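Local coordinates for protein TsrE (Streptomyces laurentii, PDB 7CWW) that probably catalyses the cycloaddition-type ring closure that forms the central nitrogen heterocycle, and with it the macrocycle, in biosynthesis of the thiopeptide antibiotic thiostrepton, at residues 141-146 against 203-208; 150-155 against 232-237; 185-190 against 337-342. One frame throughout, in Å; residues are numbered along the deposited sequence.

Interaction 1: 141-146 against 203-208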
ATOM      1  N   PHE A 141     -10.024  -3.193  -3.478  1.00 26.52           N
ATOM      2  CA  PHE A 141      -9.640  -3.188  -2.069  1.00 26.69           C
ATOM      3  C   PHE A 141      -9.147  -1.820  -1.618  1.00 27.79           C
ATOM      4  O   PHE A 141      -9.298  -1.478  -0.439  1.00 28.08           O
ATOM      5  CB  PHE A 141      -8.642  -4.324  -1.761  1.00 28.56           C
ATOM      6  CG  PHE A 141      -7.188  -4.076  -2.173  1.00 29.07           C
ATOM      7  CD1 PHE A 141      -6.344  -3.273  -1.413  1.00 24.88           C
ATOM      8  CD2 PHE A 141      -6.642  -4.765  -3.246  1.00 27.40           C
ATOM      9  CE1 PHE A 141      -4.991  -3.103  -1.770  1.00 23.35           C
ATOM     10  CE2 PHE A 141      -5.289  -4.595  -3.615  1.00 29.90           C
ATOM     11  CZ  PHE A 141      -4.475  -3.758  -2.871  1.00 28.51           C
ATOM     12  N   LEU A 142      -8.616  -1.002  -2.532  1.00 24.66           N
ATOM     13  CA  LEU A 142      -8.222   0.350  -2.156  1.00 24.83           C
ATOM     14  C   LEU A 142      -9.442   1.199  -1.802  1.00 24.37           C
ATOM     15  O   LEU A 142      -9.441   1.909  -0.787  1.00 25.51           O
ATOM     16  CB  LEU A 142      -7.422   1.003  -3.288  1.00 24.02           C
ATOM     17  CG  LEU A 142      -6.022   0.443  -3.515  1.00 27.30           C
ATOM     18  CD1 LEU A 142      -5.438   1.121  -4.742  1.00 25.30           C
ATOM     19  CD2 LEU A 142      -5.127   0.629  -2.261  1.00 23.47           C
ATOM     20  N   VAL A 143     -10.491   1.151  -2.628  1.00 23.22           N
ATOM     21  CA  VAL A 143     -11.696   1.929  -2.314  1.00 23.55           C
ATOM     22  C   VAL A 143     -12.241   1.519  -0.949  1.00 28.51           C
ATOM     23  O   VAL A 143     -12.495   2.360  -0.070  1.00 26.38           O
ATOM     24  CB  VAL A 143     -12.757   1.757  -3.418  1.00 27.32           C
ATOM     25  CG1 VAL A 143     -14.108   2.257  -2.941  1.00 26.13           C
ATOM     26  CG2 VAL A 143     -12.344   2.497  -4.704  1.00 28.12           C
ATOM     27  N   CYS A 144     -12.422   0.211  -0.753  1.00 27.40           N
ATOM     28  CA  CYS A 144     -12.936  -0.308   0.504  1.00 24.60           C
ATOM     29  C   CYS A 144     -12.035   0.010   1.693  1.00 26.30           C
ATOM     30  O   CYS A 144     -12.544   0.245   2.795  1.00 25.20           O
ATOM     31  CB  CYS A 144     -13.120  -1.816   0.363  1.00 30.54           C
ATOM     32  SG  CYS A 144     -14.449  -2.172  -0.824  1.00 29.84           S
ATOM     33  N   THR A 145     -10.709   0.028   1.502  1.00 21.32           N
ATOM     34  CA  THR A 145      -9.835   0.316   2.636  1.00 23.13           C
ATOM     35  C   THR A 145     -10.059   1.729   3.171  1.00 26.50           C
ATOM     36  O   THR A 145     -10.092   1.946   4.391  1.00 26.46           O
ATOM     37  CB  THR A 145      -8.376   0.106   2.237  1.00 25.96           C
ATOM     38  OG1 THR A 145      -8.165  -1.284   1.986  1.00 24.48           O
ATOM     39  CG2 THR A 145      -7.430   0.547   3.358  1.00 21.30           C
ATOM     40  N   GLY A 146     -10.216   2.705   2.275  1.00 26.17           N
ATOM     41  CA  GLY A 146     -10.466   4.070   2.718  1.00 28.49           C
ATOM     42  C   GLY A 146     -11.764   4.224   3.495  1.00 28.65           C
ATOM     43  O   GLY A 146     -11.836   5.029   4.427  1.00 28.87           O
ATOM     44  N   PRO A 203     -19.707   4.389 -11.193  1.00 37.93           N
ATOM     45  CA  PRO A 203     -20.676   3.420 -10.637  1.00 37.63           C
ATOM     46  C   PRO A 203     -20.024   2.253  -9.909  1.00 35.20           C
ATOM     47  O   PRO A 203     -20.595   1.755  -8.927  1.00 32.11           O
ATOM     48  CB  PRO A 203     -21.474   2.956 -11.866  1.00 40.30           C
ATOM     49  CG  PRO A 203     -20.630   3.308 -13.042  1.00 41.23           C
ATOM     50  CD  PRO A 203     -19.858   4.529 -12.655  1.00 40.57           C
ATOM     51  N   ARG A 204     -18.844   1.804 -10.344  1.00 33.33           N
ATOM     52  CA  ARG A 204     -18.132   0.777  -9.588  1.00 31.46           C
ATOM     53  C   ARG A 204     -17.805   1.266  -8.179  1.00 28.70           C
ATOM     54  O   ARG A 204     -18.041   0.562  -7.189  1.00 28.30           O
ATOM     55  CB  ARG A 204     -16.858   0.370 -10.337  1.00 34.51           C
ATOM     56  CG  ARG A 204     -16.089  -0.798  -9.708  1.00 42.46           C
ATOM     57  CD  ARG A 204     -16.974  -2.030  -9.531  1.00 57.94           C
ATOM     58  NE  ARG A 204     -16.248  -3.156  -8.942  1.00 65.58           N
ATOM     59  CZ  ARG A 204     -16.819  -4.132  -8.237  1.00 67.74           C
ATOM     60  NH1 ARG A 204     -16.080  -5.117  -7.742  1.00 61.93           N
ATOM     61  NH2 ARG A 204     -18.128  -4.123  -8.020  1.00 72.49           N
ATOM     62  N   LEU A 205     -17.289   2.490  -8.073  1.00 25.75           N
ATOM     63  CA  LEU A 205     -16.948   3.057  -6.771  1.00 27.80           C
ATOM     64  C   LEU A 205     -18.175   3.189  -5.873  1.00 31.85           C
ATOM     65  O   LEU A 205     -18.125   2.849  -4.687  1.00 30.10           O
ATOM     66  CB  LEU A 205     -16.270   4.420  -6.950  1.00 25.97           C
ATOM     67  CG  LEU A 205     -15.905   5.111  -5.626  1.00 34.76           C
ATOM     68  CD1 LEU A 205     -14.418   5.484  -5.551  1.00 35.66           C
ATOM     69  CD2 LEU A 205     -16.783   6.327  -5.388  1.00 31.19           C
ATOM     70  N   ARG A 206     -19.286   3.703  -6.410  1.00 27.26           N
ATOM     71  CA  ARG A 206     -20.454   3.900  -5.556  1.00 31.42           C
ATOM     72  C   ARG A 206     -20.944   2.567  -5.010  1.00 32.71           C
ATOM     73  O   ARG A 206     -21.384   2.478  -3.856  1.00 29.73           O
ATOM     74  CB  ARG A 206     -21.575   4.615  -6.322  1.00 32.64           C
ATOM     75  CG  ARG A 206     -22.814   4.882  -5.460  1.00 38.36           C
ATOM     76  CD  ARG A 206     -23.709   5.999  -5.996  1.00 39.84           C
ATOM     77  NE  ARG A 206     -24.266   6.765  -4.884  1.00 42.35           N
ATOM     78  CZ  ARG A 206     -24.146   8.077  -4.727  1.00 41.08           C
ATOM     79  NH1 ARG A 206     -24.684   8.662  -3.667  1.00 45.20           N
ATOM     80  NH2 ARG A 206     -23.504   8.809  -5.627  1.00 42.55           N
ATOM     81  N   THR A 207     -20.849   1.515  -5.822  1.00 33.57           N
ATOM     82  CA  THR A 207     -21.320   0.196  -5.405  1.00 32.92           C
ATOM     83  C   THR A 207     -20.442  -0.383  -4.302  1.00 34.47           C
ATOM     84  O   THR A 207     -20.946  -1.012  -3.365  1.00 31.54           O
ATOM     85  CB  THR A 207     -21.353  -0.730  -6.609  1.00 30.05           C
ATOM     86  OG1 THR A 207     -22.445  -0.340  -7.446  1.00 33.33           O
ATOM     87  CG2 THR A 207     -21.523  -2.184  -6.166  1.00 32.46           C
ATOM     88  N   LEU A 208     -19.126  -0.185  -4.401  1.00 27.82           N
ATOM     89  CA  LEU A 208     -18.236  -0.629  -3.335  1.00 29.26           C
ATOM     90  C   LEU A 208     -18.514   0.120  -2.043  1.00 27.60           C
ATOM     91  O   LEU A 208     -18.515  -0.476  -0.961  1.00 27.27           O
ATOM     92  CB  LEU A 208     -16.780  -0.426  -3.745  1.00 28.15           C
ATOM     93  CG  LEU A 208     -16.257  -1.326  -4.861  1.00 29.06           C
ATOM     94  CD1 LEU A 208     -14.978  -0.727  -5.441  1.00 23.98           C
ATOM     95  CD2 LEU A 208     -16.006  -2.718  -4.285  1.00 30.20           C
TER
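Leu205 and Leu208 both pack on Val143 across two buried helices. Ahead of them, Arg204 flanks the contact: CD2 of Leu208 lies off-centre over one face of its guanidinium, 4.2 Å above the plane, and NH1 is salt-bridged to Asp140 on helix 131-149. Leu205 meets Val143 through a single branch, its CD1 methyl, which lies 3.7 Å from CG2 of Val143. The leucine does not start out aimed at its partner, but with CG anti to its backbone N (chi1 179°) the end of the chain comes nearer to the other helix, and the two side chains pass each other at a slant. Phe139, Phe345 and Tyr349 also pack on Leu205, so this methyl contact is one side of a larger apolar cluster. The arrangement is a two-helix packing inside the mainly helical part of a protein related to the C-terminal domain of lantibiotic dehydratases: the axes of the two short segments approach to 9.8 Å and cross at -45°, bringing Cys144 and Leu208 within side-chain contact. One turn on from Leu205, Leu208 is directed toward helix 131-149 and lies roughly perpendicular to Val143. Its CB rests 3.9 Å from CG1 of Val143, while its CD1 reaches CB of the same valine at 3.9 Å. The other methyl, CD2, is 3.8 Å from SG of Cys144. Pro223 touches both Arg204 and Leu208.

Interaction 2: 150-155 against 232-237; sequences APHLPP and RLRDYV
The imidazole of His152 carries CG1 of Val237 over one face, 4.0 Å from the ring centroid and 21° off the ring normal, which makes a CH-pi contact. The methyl is displaced toward the rim, on the CG and ND1 side, with 3.9 Å from Val237 CG1 to His152 CG. Near NE2 of His152, CG of Arg234 comes in obliquely, 4.4 Å from that nitrogen, so the histidine is touched from helix 232-237 by two aliphatic groups and no charged one. The valine presents this branch because its chi1 of 167° sets CG1 trans to the main-chain nitrogen. Arg234 turns its polar end elsewhere: NH1 donates to the carbonyl oxygens of Pro215 and Gly217, and its NE stays 6.2 Å from His152 NE2. His152 closes a short 3-10 turn, in which Leu153 N bonds to Ala150 O at 3.1 Å, and Leu153 just beyond it lines the pocket occupied by the bound polyether. The contact thus ties the loop after helix 131-149 to helix 224-245, whose Val237 and Leu233 also pack on helix 131-149, with Phe112 of helix 106-127 against Leu233.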
ATOM      1  N   ALA A 150     -12.021   4.652   8.056  1.00 27.32           N
ATOM      2  CA  ALA A 150     -12.563   5.944   8.488  1.00 33.96           C
ATOM      3  C   ALA A 150     -13.095   5.947   9.918  1.00 32.13           C
ATOM      4  O   ALA A 150     -12.757   6.880  10.662  1.00 32.25           O
ATOM      5  CB  ALA A 150     -13.645   6.416   7.502  1.00 30.74           C
ATOM      6  N   PRO A 151     -13.908   4.981  10.374  1.00 32.29           N
ATOM      7  CA  PRO A 151     -14.400   5.056  11.764  1.00 31.40           C
ATOM      8  C   PRO A 151     -13.323   4.908  12.826  1.00 32.46           C
ATOM      9  O   PRO A 151     -13.608   5.182  13.998  1.00 34.21           O
ATOM     10  CB  PRO A 151     -15.428   3.909  11.857  1.00 32.71           C
ATOM     11  CG  PRO A 151     -15.207   3.055  10.654  1.00 32.91           C
ATOM     12  CD  PRO A 151     -14.606   3.929   9.603  1.00 35.16           C
ATOM     13  N   HIS A 152     -12.106   4.497  12.475  1.00 33.50           N
ATOM     14  CA  HIS A 152     -11.036   4.380  13.458  1.00 36.13           C
ATOM     15  C   HIS A 152     -10.177   5.641  13.541  1.00 42.51           C
ATOM     16  O   HIS A 152      -9.234   5.684  14.337  1.00 39.05           O
ATOM     17  CB  HIS A 152     -10.179   3.151  13.132  1.00 34.58           C
ATOM     18  CG  HIS A 152     -10.984   1.895  12.979  1.00 38.74           C
ATOM     19  ND1 HIS A 152     -11.500   1.209  14.057  1.00 41.51           N
ATOM     20  CD2 HIS A 152     -11.408   1.234  11.876  1.00 39.54           C
ATOM     21  CE1 HIS A 152     -12.189   0.167  13.626  1.00 41.89           C
ATOM     22  NE2 HIS A 152     -12.146   0.157  12.306  1.00 40.30           N
ATOM     23  N   LEU A 153     -10.505   6.668  12.757  1.00 35.31           N
ATOM     24  CA  LEU A 153      -9.779   7.926  12.738  1.00 30.93           C
ATOM     25  C   LEU A 153     -10.132   8.751  13.974  1.00 35.46           C
ATOM     26  O   LEU A 153     -11.075   8.423  14.706  1.00 34.41           O
ATOM     27  CB  LEU A 153     -10.121   8.679  11.452  1.00 31.66           C
ATOM     28  CG  LEU A 153      -9.506   8.099  10.179  1.00 32.81           C
ATOM     29  CD1 LEU A 153     -10.028   8.802   8.937  1.00 33.40           C
ATOM     30  CD2 LEU A 153      -7.981   8.213  10.241  1.00 27.54           C
ATOM     31  N   PRO A 154      -9.385   9.820  14.249  1.00 34.78           N
ATOM     32  CA  PRO A 154      -9.837  10.791  15.244  1.00 38.99           C
ATOM     33  C   PRO A 154     -11.243  11.259  14.916  1.00 39.11           C
ATOM     34  O   PRO A 154     -11.569  11.474  13.737  1.00 35.81           O
ATOM     35  CB  PRO A 154      -8.826  11.941  15.114  1.00 37.00           C
ATOM     36  CG  PRO A 154      -7.632  11.339  14.492  1.00 41.87           C
ATOM     37  CD  PRO A 154      -8.115  10.228  13.611  1.00 37.60           C
ATOM     38  N   PRO A 155     -12.099  11.416  15.929  1.00 33.82           N
ATOM     39  CA  PRO A 155     -13.510  11.756  15.677  1.00 38.36           C
ATOM     40  C   PRO A 155     -13.713  12.984  14.807  1.00 42.17           C
ATOM     41  O   PRO A 155     -14.696  13.051  14.058  1.00 36.50           O
ATOM     42  CB  PRO A 155     -14.060  11.982  17.089  1.00 43.68           C
ATOM     43  CG  PRO A 155     -13.193  11.139  17.956  1.00 42.61           C
ATOM     44  CD  PRO A 155     -11.820  11.253  17.365  1.00 38.16           C
ATOM     45  N   ARG A 232      -8.783  -8.919   7.429  1.00 27.14           N
ATOM     46  CA  ARG A 232      -7.459  -9.108   8.015  1.00 28.43           C
ATOM     47  C   ARG A 232      -6.845  -7.778   8.445  1.00 22.79           C
ATOM     48  O   ARG A 232      -6.349  -7.652   9.568  1.00 28.08           O
ATOM     49  CB  ARG A 232      -6.565  -9.843   7.027  1.00 29.51           C
ATOM     50  CG  ARG A 232      -7.022 -11.277   6.829  1.00 34.23           C
ATOM     51  CD  ARG A 232      -5.904 -12.176   6.357  1.00 30.83           C
ATOM     52  NE  ARG A 232      -6.401 -13.538   6.196  1.00 32.02           N
ATOM     53  CZ  ARG A 232      -6.222 -14.517   7.077  1.00 37.47           C
ATOM     54  NH1 ARG A 232      -5.544 -14.296   8.199  1.00 34.83           N
ATOM     55  NH2 ARG A 232      -6.730 -15.721   6.835  1.00 38.36           N
ATOM     56  N   LEU A 233      -6.883  -6.763   7.577  1.00 25.23           N
ATOM     57  CA  LEU A 233      -6.350  -5.463   7.992  1.00 27.31           C
ATOM     58  C   LEU A 233      -7.117  -4.925   9.187  1.00 23.91           C
ATOM     59  O   LEU A 233      -6.525  -4.409  10.141  1.00 26.03           O
ATOM     60  CB  LEU A 233      -6.392  -4.457   6.840  1.00 25.94           C
ATOM     61  CG  LEU A 233      -5.759  -3.085   7.108  1.00 27.69           C
ATOM     62  CD1 LEU A 233      -4.225  -3.161   7.388  1.00 23.09           C
ATOM     63  CD2 LEU A 233      -6.043  -2.123   5.939  1.00 24.03           C
ATOM     64  N   ARG A 234      -8.445  -5.060   9.168  1.00 24.70           N
ATOM     65  CA  ARG A 234      -9.245  -4.536  10.266  1.00 24.64           C
ATOM     66  C   ARG A 234      -8.954  -5.267  11.573  1.00 29.37           C
ATOM     67  O   ARG A 234      -8.979  -4.651  12.644  1.00 30.65           O
ATOM     68  CB  ARG A 234     -10.727  -4.619   9.902  1.00 27.64           C
ATOM     69  CG  ARG A 234     -11.662  -4.020  10.939  1.00 31.91           C
ATOM     70  CD  ARG A 234     -13.104  -4.192  10.481  1.00 28.96           C
ATOM     71  NE  ARG A 234     -13.534  -5.592  10.506  1.00 28.50           N
ATOM     72  CZ  ARG A 234     -14.688  -6.025   9.998  1.00 33.11           C
ATOM     73  NH1 ARG A 234     -15.513  -5.174   9.400  1.00 27.77           N
ATOM     74  NH2 ARG A 234     -15.028  -7.304  10.093  1.00 28.34           N
ATOM     75  N   ASP A 235      -8.662  -6.569  11.503  1.00 32.49           N
ATOM     76  CA  ASP A 235      -8.251  -7.322  12.691  1.00 31.88           C
ATOM     77  C   ASP A 235      -6.975  -6.756  13.305  1.00 32.66           C
ATOM     78  O   ASP A 235      -6.750  -6.894  14.512  1.00 31.48           O
ATOM     79  CB  ASP A 235      -8.010  -8.789  12.331  1.00 33.20           C
ATOM     80  CG  ASP A 235      -9.291  -9.586  12.185  1.00 47.10           C
ATOM     81  OD1 ASP A 235     -10.359  -9.103  12.613  1.00 47.31           O
ATOM     82  OD2 ASP A 235      -9.215 -10.704  11.632  1.00 49.63           O
ATOM     83  N   TYR A 236      -6.108  -6.155  12.489  1.00 24.02           N
ATOM     84  CA  TYR A 236      -4.857  -5.597  12.985  1.00 28.18           C
ATOM     85  C   TYR A 236      -4.998  -4.193  13.551  1.00 32.58           C
ATOM     86  O   TYR A 236      -4.086  -3.733  14.246  1.00 34.02           O
ATOM     87  CB  TYR A 236      -3.808  -5.573  11.862  1.00 25.58           C
ATOM     88  CG  TYR A 236      -3.035  -6.869  11.802  1.00 26.96           C
ATOM     89  CD1 TYR A 236      -3.663  -8.052  11.420  1.00 27.73           C
ATOM     90  CD2 TYR A 236      -1.695  -6.925  12.166  1.00 26.70           C
ATOM     91  CE1 TYR A 236      -2.966  -9.261  11.378  1.00 30.70           C
ATOM     92  CE2 TYR A 236      -0.991  -8.135  12.124  1.00 27.10           C
ATOM     93  CZ  TYR A 236      -1.639  -9.290  11.741  1.00 30.02           C
ATOM     94  OH  TYR A 236      -0.959 -10.486  11.703  1.00 31.06           O
ATOM     95  N   VAL A 237      -6.100  -3.495  13.264  1.00 33.86           N
ATOM     96  CA  VAL A 237      -6.239  -2.112  13.725  1.00 32.44           C
ATOM     97  C   VAL A 237      -6.080  -1.968  15.245  1.00 33.26           C
ATOM     98  O   VAL A 237      -5.378  -1.055  15.685  1.00 35.84           O
ATOM     99  CB  VAL A 237      -7.561  -1.517  13.210  1.00 35.54           C
ATOM    100  CG1 VAL A 237      -7.879  -0.213  13.926  1.00 35.86           C
ATOM    101  CG2 VAL A 237      -7.476  -1.320  11.679  1.00 30.86           C
TER

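Interaction 3: 185-190 against 337-342; sequences GTRAKH and LFYLIA
The carbonyl oxygen of Thr186 is gripped twice by His190, the residue that also bears on Tyr339 across the contact. The motif is helix-on-helix packing, with helix 183-211 lying against helix 331-349 in the lantibiotic-dehydratase-like fold. The backbone N of His190 makes the helical bond to Thr186 O at 3.2 Å, and the ring ND1 adds a second at 3.0 Å. They arrive from opposite faces of the carbonyl plane; the ND1 donor stands 50° out of that plane. Held this way, the imidazole folds back along its own helix, its rotation fixed by the bond in which ND1 is the donor. Tyr339 is the main contributor from the second helix: its chi1 of -179° swings the ring out away from the backbone N toward 185-190, where it offers a face to the CB of His190. That CB sits over the middle of the ring, 3.6 Å from the centroid, a CH-pi contact almost along the normal. The two rings themselves meet obliquely, with planes at 45° and centroids 5.3 Å apart, and Phe173 of helix 163-177 touches both, edge-to-face in the case of His190. From the Arg187 side chain, CG approaches Tyr339 CE1 obliquely at 4.5 Å, while the guanidinium forms a salt bridge with Glu174. The phenol oxygen likewise finds a partner outside the two segments, hydrogen-bonding to Arg343 NH1 one turn further along its own helix. Phe338, the preceding residue, lines the polyether pocket. On the face of the tyrosine ring that carries His190 CB, the carbonyl O of His190 stands above the rim, 3.3 Å from Tyr339 CE2.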
ATOM      1  N   GLY A 185       2.074  18.976 -16.014  1.00 47.40           N
ATOM      2  CA  GLY A 185       2.025  18.007 -17.099  1.00 44.62           C
ATOM      3  C   GLY A 185       1.657  16.612 -16.622  1.00 44.43           C
ATOM      4  O   GLY A 185       0.903  15.898 -17.288  1.00 45.95           O
ATOM      5  N   THR A 186       2.181  16.201 -15.465  1.00 42.01           N
ATOM      6  CA  THR A 186       1.834  14.889 -14.919  1.00 41.61           C
ATOM      7  C   THR A 186       0.355  14.814 -14.551  1.00 45.11           C
ATOM      8  O   THR A 186      -0.307  13.797 -14.801  1.00 40.45           O
ATOM      9  CB  THR A 186       2.707  14.588 -13.699  1.00 39.97           C
ATOM     10  OG1 THR A 186       4.085  14.549 -14.099  1.00 39.87           O
ATOM     11  CG2 THR A 186       2.322  13.251 -13.054  1.00 37.74           C
ATOM     12  N   ARG A 187      -0.179  15.878 -13.942  1.00 41.94           N
ATOM     13  CA  ARG A 187      -1.600  15.888 -13.603  1.00 40.54           C
ATOM     14  C   ARG A 187      -2.462  15.812 -14.855  1.00 42.69           C
ATOM     15  O   ARG A 187      -3.471  15.095 -14.882  1.00 43.89           O
ATOM     16  CB  ARG A 187      -1.949  17.136 -12.793  1.00 42.16           C
ATOM     17  CG  ARG A 187      -3.367  17.118 -12.230  1.00 45.93           C
ATOM     18  CD  ARG A 187      -3.746  18.452 -11.617  1.00 50.17           C
ATOM     19  NE  ARG A 187      -2.657  18.998 -10.811  1.00 53.63           N
ATOM     20  CZ  ARG A 187      -2.479  18.733  -9.523  1.00 45.23           C
ATOM     21  NH1 ARG A 187      -3.325  17.930  -8.897  1.00 50.75           N
ATOM     22  NH2 ARG A 187      -1.454  19.272  -8.864  1.00 44.98           N
ATOM     23  N   ALA A 188      -2.069  16.531 -15.910  1.00 42.21           N
ATOM     24  CA  ALA A 188      -2.844  16.521 -17.146  1.00 43.75           C
ATOM     25  C   ALA A 188      -2.966  15.111 -17.710  1.00 41.21           C
ATOM     26  O   ALA A 188      -4.025  14.732 -18.224  1.00 46.06           O
ATOM     27  CB  ALA A 188      -2.205  17.459 -18.173  1.00 49.51           C
ATOM     28  N   LYS A 189      -1.896  14.318 -17.621  1.00 39.48           N
ATOM     29  CA  LYS A 189      -1.942  12.949 -18.133  1.00 43.55           C
ATOM     30  C   LYS A 189      -2.860  12.072 -17.283  1.00 39.55           C
ATOM     31  O   LYS A 189      -3.629  11.262 -17.820  1.00 41.81           O
ATOM     32  CB  LYS A 189      -0.532  12.357 -18.189  1.00 43.13           C
ATOM     33  CG  LYS A 189       0.335  12.930 -19.306  1.00 50.66           C
ATOM     34  CD  LYS A 189       1.817  12.692 -19.042  1.00 55.36           C
ATOM     35  CE  LYS A 189       2.620  12.594 -20.340  1.00 62.50           C
ATOM     36  NZ  LYS A 189       4.077  12.445 -20.067  1.00 62.27           N
ATOM     37  N   HIS A 190      -2.791  12.215 -15.957  1.00 36.85           N
ATOM     38  CA  HIS A 190      -3.726  11.501 -15.088  1.00 34.73           C
ATOM     39  C   HIS A 190      -5.162  11.908 -15.387  1.00 37.53           C
ATOM     40  O   HIS A 190      -6.061  11.060 -15.435  1.00 37.01           O
ATOM     41  CB  HIS A 190      -3.386  11.764 -13.621  1.00 33.88           C
ATOM     42  CG  HIS A 190      -2.248  10.936 -13.117  1.00 35.86           C
ATOM     43  ND1 HIS A 190      -0.953  11.409 -13.042  1.00 40.56           N
ATOM     44  CD2 HIS A 190      -2.204   9.652 -12.691  1.00 31.01           C
ATOM     45  CE1 HIS A 190      -0.163  10.453 -12.583  1.00 30.46           C
ATOM     46  NE2 HIS A 190      -0.900   9.380 -12.357  1.00 38.51           N
ATOM     47  N   LEU A 337      -3.986   4.626  -9.659  1.00 30.72           N
ATOM     48  CA  LEU A 337      -5.112   4.161  -8.859  1.00 27.70           C
ATOM     49  C   LEU A 337      -5.544   5.222  -7.858  1.00 30.72           C
ATOM     50  O   LEU A 337      -6.740   5.501  -7.722  1.00 29.74           O
ATOM     51  CB  LEU A 337      -4.761   2.841  -8.152  1.00 29.52           C
ATOM     52  CG  LEU A 337      -4.768   1.589  -9.050  1.00 37.35           C
ATOM     53  CD1 LEU A 337      -4.015   0.444  -8.385  1.00 37.38           C
ATOM     54  CD2 LEU A 337      -6.199   1.134  -9.440  1.00 33.88           C
ATOM     55  N   PHE A 338      -4.588   5.858  -7.169  1.00 28.97           N
ATOM     56  CA  PHE A 338      -4.982   6.851  -6.171  1.00 27.52           C
ATOM     57  C   PHE A 338      -5.716   8.007  -6.835  1.00 28.14           C
ATOM     58  O   PHE A 338      -6.730   8.489  -6.317  1.00 31.03           O
ATOM     59  CB  PHE A 338      -3.757   7.368  -5.411  1.00 31.15           C
ATOM     60  CG  PHE A 338      -2.900   6.278  -4.790  1.00 27.25           C
ATOM     61  CD1 PHE A 338      -3.464   5.069  -4.359  1.00 26.01           C
ATOM     62  CD2 PHE A 338      -1.528   6.480  -4.619  1.00 28.56           C
ATOM     63  CE1 PHE A 338      -2.666   4.073  -3.790  1.00 27.50           C
ATOM     64  CE2 PHE A 338      -0.719   5.496  -4.047  1.00 28.48           C
ATOM     65  CZ  PHE A 338      -1.289   4.295  -3.625  1.00 26.45           C
ATOM     66  N   TYR A 339      -5.222   8.451  -7.992  1.00 27.90           N
ATOM     67  CA  TYR A 339      -5.830   9.577  -8.693  1.00 30.66           C
ATOM     68  C   TYR A 339      -7.235   9.230  -9.173  1.00 30.33           C
ATOM     69  O   TYR A 339      -8.172  10.017  -9.003  1.00 30.85           O
ATOM     70  CB  TYR A 339      -4.945   9.996  -9.871  1.00 30.21           C
ATOM     71  CG  TYR A 339      -5.516  11.171 -10.631  1.00 31.59           C
ATOM     72  CD1 TYR A 339      -5.231  12.477 -10.243  1.00 34.95           C
ATOM     73  CD2 TYR A 339      -6.356  10.977 -11.717  1.00 32.84           C
ATOM     74  CE1 TYR A 339      -5.762  13.562 -10.926  1.00 35.32           C
ATOM     75  CE2 TYR A 339      -6.897  12.050 -12.399  1.00 35.79           C
ATOM     76  CZ  TYR A 339      -6.597  13.339 -12.002  1.00 37.53           C
ATOM     77  OH  TYR A 339      -7.140  14.404 -12.684  1.00 37.84           O
ATOM     78  N   LEU A 340      -7.387   8.065  -9.804  1.00 29.58           N
ATOM     79  CA  LEU A 340      -8.688   7.640 -10.309  1.00 30.71           C
ATOM     80  C   LEU A 340      -9.711   7.523  -9.190  1.00 31.38           C
ATOM     81  O   LEU A 340     -10.873   7.909  -9.359  1.00 29.11           O
ATOM     82  CB  LEU A 340      -8.558   6.297 -11.034  1.00 26.62           C
ATOM     83  CG  LEU A 340      -7.690   6.273 -12.296  1.00 30.42           C
ATOM     84  CD1 LEU A 340      -7.698   4.867 -12.873  1.00 34.62           C
ATOM     85  CD2 LEU A 340      -8.134   7.295 -13.326  1.00 32.39           C
ATOM     86  N   ILE A 341      -9.304   6.973  -8.045  1.00 26.43           N
ATOM     87  CA  ILE A 341     -10.218   6.847  -6.914  1.00 27.75           C
ATOM     88  C   ILE A 341     -10.641   8.220  -6.408  1.00 30.09           C
ATOM     89  O   ILE A 341     -11.823   8.463  -6.128  1.00 28.57           O
ATOM     90  CB  ILE A 341      -9.570   6.020  -5.792  1.00 25.98           C
ATOM     91  CG1 ILE A 341      -9.408   4.574  -6.252  1.00 28.18           C
ATOM     92  CG2 ILE A 341     -10.431   6.117  -4.500  1.00 23.42           C
ATOM     93  CD1 ILE A 341      -8.593   3.707  -5.324  1.00 31.11           C
ATOM     94  N   ALA A 342      -9.674   9.124  -6.232  1.00 28.97           N
ATOM     95  CA  ALA A 342      -9.992  10.448  -5.711  1.00 27.89           C
ATOM     96  C   ALA A 342     -10.951  11.189  -6.642  1.00 30.11           C
ATOM     97  O   ALA A 342     -11.953  11.759  -6.195  1.00 32.76           O
ATOM     98  CB  ALA A 342      -8.703  11.254  -5.504  1.00 25.97           C
TER

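All three contacts lie in the helical, lantibiotic-dehydratase-like part of the chain. Interactions 1 and 3 share helix 183-211, which meets helix 131-149 near its C-terminal end and helix 331-349 near its start; their centres are about 17 Å apart, joined by packing of Leu142 on Leu337 and Ile341 and of Val143 on Ile341. The centres of interactions 1 and 2 are about 16 Å apart, and the two touch where Thr145 packs on Leu233; nearest atoms of interactions 2 and 3 stay about 12 Å apart. All pairs interleave along the sequence. Each contact has a segment residue touching the bound polyether (Gly146, Leu153, Phe338), though the contacting Val143, His152 and Tyr339 side chains lie about 9 to 12 Å from it.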